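Local structure of 2,3-dihydroxybenzoate-AMP ligase (Mycobacterium smegmatis, 5KEI) at residues L102-E107 with Y249-P254; I386-V389 with E395-P398; E401-V406 with G454-V459. The protein belongs to the ANL superfamily of AMP-binding enzymes, with a large N-terminal part followed by a smaller C-terminal domain. All coordinates share one frame; numbering follows the deposited sequence.

Overall arrangement
None of the three contacts is wholly buried, but they differ in place and chemistry. Contact 1 joins a loop after one strand to the end of another, from two different sheets of the large domain, and rests on one asparagine amide bonded to backbone carbonyls. Contacts 2 and 3 lie on the opposite side of the chain's centre, their own centres about 11 Å apart, and both involve strands of one small antiparallel sheet. They meet where Val-389 O lies 2.7 Å from Glu-403 N, across neighbouring strands 385-389 and 402-407. Contact 2 covers an outer, more solvent-exposed edge with charged and backbone bonds, whereas contact 3 is mainly apolar side-chain packing beside the passage into the C-terminal domain.

Contact 1: L102-E107 with Y249-P254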
loop_
_atom_site.group_PDB
_atom_site.type_symbol
_atom_site.label_atom_id
_atom_site.label_comp_id
_atom_site.label_asym_id
_atom_site.label_seq_id
_atom_site.Cartn_x
_atom_site.Cartn_y
_atom_site.Cartn_z
ATOM N N LEU A 102 5.375 7.885 -11.352
ATOM C CA LEU A 102 5.614 9.302 -11.574
ATOM C C LEU A 102 6.167 10.014 -10.330
ATOM O O LEU A 102 5.787 9.698 -9.200
ATOM C CB LEU A 102 4.321 9.987 -12.017
ATOM C CG LEU A 102 3.735 9.606 -13.378
ATOM C CD1 LEU A 102 2.435 10.351 -13.579
ATOM C CD2 LEU A 102 4.720 9.972 -14.467
ATOM N N PRO A 103 7.057 10.998 -10.546
ATOM C CA PRO A 103 7.586 11.874 -9.495
ATOM C C PRO A 103 6.490 12.734 -8.860
ATOM O O PRO A 103 5.386 12.773 -9.386
ATOM C CB PRO A 103 8.588 12.747 -10.247
ATOM C CG PRO A 103 8.094 12.734 -11.673
ATOM C CD PRO A 103 7.584 11.353 -11.878
ATOM N N ASN A 104 6.797 13.406 -7.751
ATOM C CA ASN A 104 5.849 14.318 -7.097
ATOM C C ASN A 104 5.681 15.639 -7.837
ATOM O O ASN A 104 6.368 16.618 -7.563
ATOM C CB ASN A 104 6.275 14.597 -5.661
ATOM C CG ASN A 104 5.947 13.455 -4.741
ATOM O OD1 ASN A 104 5.620 12.341 -5.192
ATOM N ND2 ASN A 104 6.012 13.717 -3.442
ATOM N N THR A 105 4.720 15.631 -8.751
ATOM C CA THR A 105 4.428 16.696 -9.698
ATOM C C THR A 105 2.917 16.914 -9.665
ATOM O O THR A 105 2.173 15.984 -9.343
ATOM C CB THR A 105 4.909 16.307 -11.154
ATOM O OG1 THR A 105 4.325 17.179 -12.120
ATOM C CG2 THR A 105 4.521 14.837 -11.537
ATOM N N ALA A 106 2.447 18.117 -9.989
ATOM C CA ALA A 106 1.006 18.319 -10.158
ATOM C C ALA A 106 0.475 17.331 -11.185
ATOM O O ALA A 106 -0.653 16.862 -11.083
ATOM C CB ALA A 106 0.693 19.741 -10.584
ATOM N N GLU A 107 1.315 16.992 -12.158
ATOM C CA GLU A 107 0.947 16.076 -13.227
ATOM C C GLU A 107 0.539 14.687 -12.704
ATOM O O GLU A 107 -0.147 13.927 -13.400
ATOM C CB GLU A 107 2.104 15.960 -14.225
ATOM C CG GLU A 107 1.704 15.464 -15.598
ATOM C CD GLU A 107 0.674 16.355 -16.288
ATOM O OE1 GLU A 107 0.625 17.574 -16.000
ATOM O OE2 GLU A 107 -0.095 15.830 -17.122
ATOM N N TYR A 249 -2.001 20.908 2.154
ATOM C CA TYR A 249 -1.284 19.663 2.469
ATOM C C TYR A 249 -0.044 19.483 1.590
ATOM O O TYR A 249 -0.103 19.624 0.373
ATOM C CB TYR A 249 -2.228 18.466 2.329
ATOM C CG TYR A 249 -1.583 17.112 2.503
ATOM C CD1 TYR A 249 -1.326 16.598 3.768
ATOM C CD2 TYR A 249 -1.247 16.332 1.393
ATOM C CE1 TYR A 249 -0.727 15.338 3.927
ATOM C CE2 TYR A 249 -0.642 15.078 1.537
ATOM C CZ TYR A 249 -0.388 14.590 2.804
ATOM O OH TYR A 249 0.192 13.357 2.952
ATOM N N LEU A 250 1.085 19.187 2.215
ATOM C CA LEU A 250 2.334 19.031 1.476
ATOM C C LEU A 250 2.645 17.557 1.295
ATOM O O LEU A 250 2.794 16.821 2.272
ATOM C CB LEU A 250 3.479 19.730 2.198
ATOM C CG LEU A 250 4.897 19.505 1.668
ATOM C CD1 LEU A 250 5.157 20.361 0.425
ATOM C CD2 LEU A 250 5.917 19.794 2.751
ATOM N N VAL A 251 2.707 17.128 0.040
ATOM C CA VAL A 251 3.038 15.753 -0.308
ATOM C C VAL A 251 4.544 15.608 -0.314
ATOM O O VAL A 251 5.211 15.973 -1.278
ATOM C CB VAL A 251 2.454 15.366 -1.679
ATOM C CG1 VAL A 251 2.865 13.940 -2.070
ATOM C CG2 VAL A 251 0.927 15.515 -1.650
ATOM N N ALA A 252 5.081 15.085 0.777
ATOM C CA ALA A 252 6.526 14.970 0.930
ATOM C C ALA A 252 7.004 13.538 0.657
ATOM O O ALA A 252 8.126 13.320 0.195
ATOM C CB ALA A 252 6.942 15.421 2.328
ATOM N N LEU A 253 6.144 12.574 0.954
ATOM C CA LEU A 253 6.398 11.172 0.635
ATOM C C LEU A 253 6.037 10.888 -0.836
ATOM O O LEU A 253 5.380 11.711 -1.469
ATOM C CB LEU A 253 5.594 10.289 1.587
ATOM C CG LEU A 253 6.004 10.500 3.044
ATOM C CD1 LEU A 253 4.897 10.036 4.005
ATOM C CD2 LEU A 253 7.336 9.786 3.316
ATOM N N PRO A 254 6.466 9.737 -1.388
ATOM C CA PRO A 254 6.101 9.430 -2.781
ATOM C C PRO A 254 4.587 9.372 -2.992
ATOM O O PRO A 254 3.907 8.571 -2.359
ATOM C CB PRO A 254 6.739 8.058 -3.023
ATOM C CG PRO A 254 7.092 7.541 -1.686
ATOM C CD PRO A 254 7.372 8.725 -0.834
#
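The side-chain amide of Asn-104 reaches across to the backbone of 249-254 and carries almost the whole contact. One N-H of its ND2, that on the OD1 side, is used for Leu-253 O at 2.9 Å in a nearly straight bond (178°). The acceptor lies in the plane of the amide, although ND2 itself stands well above the plane of that carbonyl group. The other N-H has Val-251 O as a weak partner, 3.2 Å from ND2 and bent to 127°, and also Thr-279 O to serve. OD1 accepts from Ala-255 N, which leaves both ends of the amide satisfied and its rotation fixed. Asparagine suits this place because a short side chain offers a donor and an acceptor together to backbone groups that have opposite needs. The methyl CG1 of Val-251 packs 3.4 Å from ND2, giving the polar group an apolar wall on strand 248-251.

Asn-104 is the centre of an inverse gamma turn, and its CB points toward 249-254. Just beyond, Thr-105 OG1 accepts from Glu-107 N at 3.0 Å, a capping bond ahead of helix 107-117. Segment 102-107 follows strand 97-101, while 249-254 comprises the last residues of strand 248-251 and the loop after it. The amide thus ties the C-terminal ends of strands from two sheets, consistent with the two-sheet large domain of ANL enzymes.

Contact 2: I386-V389 with E395-P398; sequences IRIV and EVPP
Glu-395 is folded back onto strand 385-389 by its torsions: CG stands anti to the backbone N (chi1 -157°), and a bend at chi2 (71°) returns the carboxylate to the strand although the CB points away from it. The two oxygens then do different work. OE2 takes a weak bond from Ile-388 N at 3.4 Å, thus occupying a backbone donor on the outer edge of the strand. OE1 sits beside the aliphatic root of Arg-387, 3.6 Å from CB, and forms a long salt bridge to NE at 3.9 Å. It approaches the guanidinium at its edge and in its plane, and the carboxylate and guanidinium planes are nearly coplanar even though the two side chains cross at about a right angle. Glutamate is long enough to make this return and reach both a backbone N-H and a positive charge, though each only loosely.

The next residue closes the other backbone group of Ile-388. Val-396 N donates to Ile-388 O at 3.0 Å, an almost straight bond (173°) in the carbonyl plane. Both methyls of Val-396 lie on one side of Ile-388 O, CG2 at 3.4 Å and CG1 at 3.5 Å, and CG2 also packs against Ile-388 CG2 at 3.7 Å. The branching of valine at CB suits it here, since it puts methyls close to the backbone, where they lie against that oxygen and Ile-388 CG2. Val-389 and Glu-395 form a single beta bridge.

Arg-387 has further company in Phe-431, by a cation-pi contact. Strand 385-389 is outermost in its four-stranded antiparallel sheet: Arg-387 and Val-389 bond to strand 402-407 on one edge, Ile-388 meets 395-396 on the other, and its side chain lies on Val-438 and Arg-440 of strand 432-440.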
loop_
_atom_site.group_PDB
_atom_site.type_symbol
_atom_site.label_atom_id
_atom_site.label_comp_id
_atom_site.label_asym_id
_atom_site.label_seq_id
_atom_site.Cartn_x
_atom_site.Cartn_y
_atom_site.Cartn_z
ATOM N N ILE A 386 -10.510 -5.501 14.910
ATOM C CA ILE A 386 -9.159 -5.982 15.112
ATOM C C ILE A 386 -9.124 -7.148 16.088
ATOM O O ILE A 386 -9.823 -7.171 17.100
ATOM C CB ILE A 386 -8.196 -4.852 15.578
ATOM C CG1 ILE A 386 -8.248 -4.617 17.087
ATOM C CG2 ILE A 386 -8.445 -3.568 14.784
ATOM C CD1 ILE A 386 -7.202 -3.606 17.591
ATOM N N ARG A 387 -8.323 -8.140 15.732
ATOM C CA ARG A 387 -8.006 -9.232 16.625
ATOM C C ARG A 387 -6.507 -9.209 16.922
ATOM O O ARG A 387 -5.690 -9.019 16.028
ATOM C CB ARG A 387 -8.426 -10.569 16.013
ATOM C CG ARG A 387 -9.925 -10.714 15.818
ATOM C CD ARG A 387 -10.250 -11.894 14.900
ATOM N NE ARG A 387 -9.809 -13.170 15.465
ATOM C CZ ARG A 387 -9.843 -14.327 14.813
ATOM N NH1 ARG A 387 -10.297 -14.371 13.563
ATOM N NH2 ARG A 387 -9.416 -15.437 15.409
ATOM N N ILE A 388 -6.159 -9.355 18.191
ATOM C CA ILE A 388 -4.778 -9.513 18.589
ATOM C C ILE A 388 -4.634 -10.943 19.112
ATOM O O ILE A 388 -5.203 -11.296 20.153
ATOM C CB ILE A 388 -4.372 -8.473 19.647
ATOM C CG1 ILE A 388 -4.671 -7.060 19.128
ATOM C CG2 ILE A 388 -2.904 -8.618 19.986
ATOM C CD1 ILE A 388 -4.180 -5.939 20.026
ATOM N N VAL A 389 -3.909 -11.780 18.369
ATOM C CA VAL A 389 -3.908 -13.219 18.658
ATOM C C VAL A 389 -2.530 -13.774 19.011
ATOM O O VAL A 389 -1.504 -13.162 18.726
ATOM C CB VAL A 389 -4.480 -14.049 17.462
ATOM C CG1 VAL A 389 -5.849 -13.532 17.059
ATOM C CG2 VAL A 389 -3.529 -14.036 16.278
ATOM N N GLU A 395 -7.456 -15.280 20.966
ATOM C CA GLU A 395 -7.493 -13.891 21.392
ATOM C C GLU A 395 -6.672 -13.713 22.672
ATOM O O GLU A 395 -6.973 -14.329 23.700
ATOM C CB GLU A 395 -8.942 -13.439 21.609
ATOM C CG GLU A 395 -9.154 -11.927 21.519
ATOM C CD GLU A 395 -9.028 -11.400 20.095
ATOM O OE1 GLU A 395 -8.988 -12.236 19.163
ATOM O OE2 GLU A 395 -8.965 -10.160 19.905
ATOM N N VAL A 396 -5.630 -12.886 22.604
ATOM C CA VAL A 396 -4.768 -12.664 23.763
ATOM C C VAL A 396 -5.519 -11.878 24.828
ATOM O O VAL A 396 -6.499 -11.194 24.518
ATOM C CB VAL A 396 -3.450 -11.902 23.415
ATOM C CG1 VAL A 396 -2.708 -12.581 22.276
ATOM C CG2 VAL A 396 -3.720 -10.421 23.132
ATOM N N PRO A 397 -5.080 -12.003 26.091
ATOM C CA PRO A 397 -5.635 -11.171 27.164
ATOM C C PRO A 397 -5.416 -9.681 26.896
ATOM O O PRO A 397 -4.350 -9.284 26.415
ATOM C CB PRO A 397 -4.856 -11.629 28.406
ATOM C CG PRO A 397 -4.399 -13.021 28.086
ATOM C CD PRO A 397 -4.149 -13.026 26.607
ATOM N N PRO A 398 -6.426 -8.864 27.203
ATOM C CA PRO A 398 -6.379 -7.409 27.057
ATOM C C PRO A 398 -5.093 -6.807 27.631
ATOM O O PRO A 398 -4.825 -6.918 28.829
ATOM C CB PRO A 398 -7.600 -6.945 27.846
ATOM C CG PRO A 398 -8.545 -8.080 27.765
ATOM C CD PRO A 398 -7.706 -9.323 27.771
#

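Contact 3: E401-V406 with G454-V459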
loop_
_atom_site.group_PDB
_atom_site.type_symbol
_atom_site.label_atom_id
_atom_site.label_comp_id
_atom_site.label_asym_id
_atom_site.label_seq_id
_atom_site.Cartn_x
_atom_site.Cartn_y
_atom_site.Cartn_z
ATOM N N GLU A 401 0.624 -8.672 24.131
ATOM C CA GLU A 401 1.090 -8.605 22.748
ATOM C C GLU A 401 0.661 -9.811 21.924
ATOM O O GLU A 401 0.715 -10.947 22.406
ATOM C CB GLU A 401 2.618 -8.528 22.692
ATOM C CG GLU A 401 3.264 -7.304 23.288
ATOM C CD GLU A 401 4.774 -7.341 23.075
ATOM O OE1 GLU A 401 5.239 -8.257 22.361
ATOM O OE2 GLU A 401 5.499 -6.475 23.610
ATOM N N GLY A 402 0.278 -9.575 20.672
ATOM C CA GLY A 402 -0.015 -10.672 19.764
ATOM C C GLY A 402 0.126 -10.263 18.312
ATOM O O GLY A 402 0.632 -9.186 18.007
ATOM N N GLU A 403 -0.313 -11.114 17.398
ATOM C CA GLU A 403 -0.330 -10.691 16.018
ATOM C C GLU A 403 -1.647 -9.979 15.706
ATOM O O GLU A 403 -2.729 -10.439 16.069
ATOM C CB GLU A 403 -0.124 -11.870 15.074
ATOM C CG GLU A 403 -0.162 -11.455 13.609
ATOM C CD GLU A 403 0.145 -12.596 12.663
ATOM O OE1 GLU A 403 0.115 -13.770 13.105
ATOM O OE2 GLU A 403 0.422 -12.306 11.476
ATOM N N LEU A 404 -1.540 -8.847 15.030
ATOM C CA LEU A 404 -2.705 -8.087 14.595
ATOM C C LEU A 404 -3.377 -8.706 13.352
ATOM O O LEU A 404 -2.729 -8.967 12.339
ATOM C CB LEU A 404 -2.292 -6.647 14.317
ATOM C CG LEU A 404 -3.370 -5.761 13.711
ATOM C CD1 LEU A 404 -4.513 -5.561 14.703
ATOM C CD2 LEU A 404 -2.766 -4.431 13.267
ATOM N N LEU A 405 -4.676 -8.964 13.464
ATOM C CA LEU A 405 -5.507 -9.404 12.352
ATOM C C LEU A 405 -6.605 -8.361 12.158
ATOM O O LEU A 405 -7.103 -7.796 13.135
ATOM C CB LEU A 405 -6.128 -10.767 12.636
ATOM C CG LEU A 405 -5.389 -12.093 12.460
ATOM C CD1 LEU A 405 -4.039 -12.130 13.180
ATOM C CD2 LEU A 405 -6.291 -13.218 12.947
ATOM N N VAL A 406 -7.004 -8.111 10.915
ATOM C CA VAL A 406 -7.953 -7.034 10.653
ATOM C C VAL A 406 -8.938 -7.349 9.537
ATOM O O VAL A 406 -8.614 -8.050 8.569
ATOM C CB VAL A 406 -7.219 -5.719 10.298
ATOM C CG1 VAL A 406 -6.325 -5.901 9.046
ATOM C CG2 VAL A 406 -8.216 -4.594 10.102
ATOM N N GLY A 454 6.646 -4.691 17.297
ATOM C CA GLY A 454 7.524 -5.235 16.280
ATOM C C GLY A 454 6.841 -6.070 15.211
ATOM O O GLY A 454 5.657 -5.887 14.899
ATOM N N ARG A 455 7.618 -6.986 14.638
ATOM C CA ARG A 455 7.140 -7.931 13.639
ATOM C C ARG A 455 7.080 -9.319 14.232
ATOM O O ARG A 455 7.903 -9.682 15.074
ATOM C CB ARG A 455 8.050 -7.936 12.400
ATOM C CG ARG A 455 8.139 -6.594 11.657
ATOM C CD ARG A 455 6.856 -6.280 10.885
ATOM N NE ARG A 455 6.663 -7.191 9.761
ATOM C CZ ARG A 455 5.519 -7.325 9.098
ATOM N NH1 ARG A 455 5.441 -8.178 8.089
ATOM N NH2 ARG A 455 4.450 -6.613 9.440
ATOM N N ILE A 456 6.103 -10.104 13.804
ATOM C CA ILE A 456 6.088 -11.500 14.172
ATOM C C ILE A 456 7.315 -12.162 13.554
ATOM O O ILE A 456 7.581 -11.979 12.370
ATOM C CB ILE A 456 4.809 -12.184 13.713
ATOM C CG1 ILE A 456 3.614 -11.594 14.467
ATOM C CG2 ILE A 456 4.888 -13.678 13.950
ATOM C CD1 ILE A 456 3.698 -11.759 15.975
ATOM N N LYS A 457 8.084 -12.891 14.361
ATOM C CA LYS A 457 9.273 -13.579 13.838
ATOM C C LYS A 457 9.132 -15.100 13.900
ATOM O O LYS A 457 8.303 -15.634 14.644
ATOM C CB LYS A 457 10.548 -13.131 14.580
ATOM C CG LYS A 457 10.863 -11.648 14.407
ATOM C CD LYS A 457 12.226 -11.257 14.944
ATOM C CE LYS A 457 13.012 -10.496 13.863
ATOM N NZ LYS A 457 14.182 -9.713 14.375
ATOM N N ASP A 458 9.933 -15.785 13.091
ATOM C CA ASP A 458 9.966 -17.238 13.095
ATOM C C ASP A 458 11.387 -17.701 12.759
ATOM O O ASP A 458 11.778 -17.823 11.590
ATOM C CB ASP A 458 8.929 -17.788 12.114
ATOM C CG ASP A 458 8.760 -19.292 12.216
ATOM O OD1 ASP A 458 9.403 -19.896 13.103
ATOM O OD2 ASP A 458 7.973 -19.864 11.417
ATOM N N VAL A 459 12.169 -17.945 13.805
ATOM C CA VAL A 459 13.591 -18.179 13.630
ATOM C C VAL A 459 13.975 -19.639 13.826
ATOM O O VAL A 459 13.549 -20.290 14.788
ATOM C CB VAL A 459 14.413 -17.309 14.598
ATOM C CG1 VAL A 459 13.904 -17.466 16.027
ATOM C CG2 VAL A 459 15.879 -17.668 14.508
#
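The carboxylate of Glu-403 lies with one face against Ile-456: CG1 of the isoleucine stands almost directly above its CD, at 4.0 Å. The oxygens extend past this apolar cover, and OE2 accepts a weak hydrogen bond from Gly-435 N. Glu-403 lies on strand 402-407 of the small antiparallel sheet of four strands, and Ile-456 just past the end of strand 450-455; strand 432-440 runs between the two. The segments are therefore not paired by their backbones. Instead, the chain leaving strand 450-455 brings Ile-456 close to Glu-403, and the isoleucine side chain, whose CB points toward 401-406, makes the contact.

Glu-403 offers its hydrocarbon part for this. With CG anti to the backbone N (chi1 179°), CB, CG and CD run on in an extended chain, which Ile-456 crosses at about a right angle. Ile-456 CG1 approaches Glu-403 CG to 3.9 Å. A long acidic residue suits a partly exposed position of this kind, since its methylenes can pack while its charged end turns to polar neighbours. Ile-456 fits as an apolar, partly exposed residue whose bent CG1-CD1 branch lays two carbons against those methylenes.

Beyond Ile-456 the chain leaves the sheet for the C-terminal domain. As in other ANL enzymes, the hinge between the domains probably lies in this Gly-Arg-Ile-Lys-Asp sequence, perhaps at Lys-457. Arg-455 is tied back to the sheet by a salt bridge to Asp-436, whereas Asp-458 pairs with Lys-549 and touches helix 469-477, so that the segment has charged ties on both sides of Ile-456. At the contact itself, the methyl CD1 of Ile-456 rests 3.9 Å from Glu-403 CB, while its CG1 comes to 3.8 Å from the same carbon.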